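Local coordinates for allantoin racemase (Pseudomonas fluorescens, PDB 5LG5), which catalyses the racemisation of allantoin, interconverting its two enantiomers, as a member of the HyuE family of aspartate/glutamate/hydantoin racemases, at the interface of chains A and B. Numbering follows the deposited sequence. Chains: chain A/B, Allantoin racemase.

The interface of chains A and B. Residues chain A 41, 43, 45, 48-49, 118; chain B 86, 227-229, 231.
B:Lys231, on the C-terminal tail that one HyuE-family racemase subunit lays across its two-fold-related neighbour, plants its ammonium among acceptors of chain A. In the deposited six-copy assembly this tail appears to clasp the next subunit, probably helping to hold the oligomer together. NZ donates to the carbonyl O of A:Ser43 (2.8 Å) from above the peptide plane, and also to the A:Ser43 hydroxyl OG. A:Glu49 meets the lysine tip to tip, its OE1 taking NZ on the syn side at 2.9 Å in a salt bridge. A:Glu45 OE1 forms a short salt bridge with NZ (2.5 Å), met from above the carboxylate plane, and a very short one with B:Arg229 NE on the opposite face, tilted from the guanidinium plane. A carboxylate suits this place because two cations clamp one oxygen. A long, flexible cation suits the lysine's: the chain bends at chi3 (64°), turning NZ into the cluster while B:Lys231 CD passes 3.8 Å from A:Ala41 CB. A methionine here would probably cost A:Glu49 its lysine partner, leave A:Glu45 with B:Arg229 alone of these two cations, and deprive the A:Ser43 carbonyl and hydroxyl of this donor.

On the other flank, B:Glu86 OE1 accepts the backbone N of A:Phe48 at 2.9 Å, nearly straight at the hydrogen, and so caps the first turn of helix 47-63. Its OE2 forms a salt bridge, weak as a hydrogen bond, with A:Arg118 NH2. The broad guanidinium also serves B:Thr227, whose carbonyl O lies in its plane, 3.1 Å from NH1.

Farther out, A:Glu49 OE1 accepts the backbone N of A:Glu45 (2.7 Å), which steadies the carboxylate facing the lysine. Water 3 joins A:Glu49 OE2 to the B:Arg229 carbonyl.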
# COMPACT_ATOMS: atom_id res chain seq x y z
N ALA A 41 22.11 18.89 20.14
CA ALA A 41 22.23 20.07 19.29
C ALA A 41 21.25 21.17 19.70
O ALA A 41 20.20 20.91 20.28
CB ALA A 41 22.02 19.68 17.81
N SER A 43 19.65 22.95 17.63
CA SER A 43 18.51 22.74 16.74
C SER A 43 18.69 21.38 16.09
O SER A 43 19.80 21.01 15.72
CB SER A 43 18.41 23.86 15.70
OG SER A 43 19.42 23.71 14.73
N GLU A 45 18.29 19.10 13.08
CA GLU A 45 18.07 19.24 11.64
C GLU A 45 18.69 18.09 10.87
O GLU A 45 19.64 18.29 10.11
CB GLU A 45 18.69 20.54 11.15
CG GLU A 45 18.12 21.79 11.78
CD GLU A 45 18.98 23.01 11.48
OE1 GLU A 45 20.19 22.82 11.24
OE2 GLU A 45 18.44 24.14 11.49
N PHE A 48 21.39 12.42 12.40
CA PHE A 48 22.34 12.32 13.50
C PHE A 48 21.87 13.10 14.72
O PHE A 48 21.85 12.56 15.83
CB PHE A 48 23.71 12.82 13.09
CG PHE A 48 24.56 13.26 14.26
CD1 PHE A 48 25.00 12.33 15.19
CD2 PHE A 48 24.89 14.60 14.43
CE1 PHE A 48 25.77 12.73 16.28
CE2 PHE A 48 25.65 15.00 15.50
CZ PHE A 48 26.10 14.06 16.43
N GLU A 49 21.49 14.35 14.51
CA GLU A 49 20.99 15.20 15.59
C GLU A 49 19.68 14.63 16.15
O GLU A 49 19.43 14.70 17.36
CB GLU A 49 20.83 16.64 15.09
CG GLU A 49 22.20 17.24 14.71
CD GLU A 49 22.11 18.50 13.85
OE1 GLU A 49 21.00 18.98 13.56
OE2 GLU A 49 23.18 19.02 13.48
N ARG A 118 15.67 19.06 4.20
CA ARG A 118 16.28 17.81 4.66
C ARG A 118 15.52 17.16 5.83
O ARG A 118 15.79 16.01 6.16
CB ARG A 118 17.75 18.04 5.04
CG ARG A 118 17.95 18.76 6.36
CD ARG A 118 19.41 18.84 6.70
NE ARG A 118 20.00 17.53 6.94
CZ ARG A 118 21.31 17.28 6.91
NH1 ARG A 118 22.15 18.27 6.66
NH2 ARG A 118 21.77 16.05 7.13
N GLU B 86 24.86 10.34 7.56
CA GLU B 86 25.07 11.80 7.55
C GLU B 86 26.51 12.12 7.96
O GLU B 86 27.15 12.98 7.37
CB GLU B 86 24.11 12.50 8.52
CG GLU B 86 22.67 12.63 8.02
CD GLU B 86 21.81 13.46 8.98
OE1 GLU B 86 22.32 13.84 10.05
OE2 GLU B 86 20.62 13.70 8.68
N THR B 227 25.96 16.21 5.08
CA THR B 227 26.71 16.43 6.31
C THR B 227 25.90 17.30 7.24
O THR B 227 25.22 18.23 6.80
CB THR B 227 28.06 17.08 5.99
OG1 THR B 227 28.76 16.26 5.04
CG2 THR B 227 28.91 17.24 7.26
N PRO B 228 25.89 16.97 8.54
CA PRO B 228 25.14 17.84 9.44
C PRO B 228 25.65 19.27 9.37
O PRO B 228 26.86 19.50 9.24
CB PRO B 228 25.41 17.24 10.82
CG PRO B 228 25.70 15.78 10.53
CD PRO B 228 26.43 15.78 9.22
N ARG B 229 24.72 20.21 9.41
CA ARG B 229 25.03 21.63 9.41
C ARG B 229 25.75 21.94 10.72
O ARG B 229 25.30 21.52 11.80
CB ARG B 229 23.73 22.42 9.26
CG ARG B 229 22.86 21.83 8.12
CD ARG B 229 21.36 22.14 8.22
NE ARG B 229 21.04 23.31 9.04
CZ ARG B 229 20.69 24.50 8.54
NH1 ARG B 229 20.62 24.66 7.22
NH2 ARG B 229 20.41 25.52 9.35
N LYS B 231 26.95 23.56 14.07
CA LYS B 231 26.18 24.29 15.06
C LYS B 231 26.65 23.90 16.45
O LYS B 231 27.45 22.99 16.61
CB LYS B 231 24.69 23.95 14.92
CG LYS B 231 24.37 22.49 15.30
CD LYS B 231 22.91 22.14 15.07
CE LYS B 231 22.53 22.22 13.60
NZ LYS B 231 21.09 21.89 13.41
O HOH W 1 18.40 15.19 6.94
O HOH W 2 21.88 15.76 11.75
O HOH W 3 25.71 19.49 13.71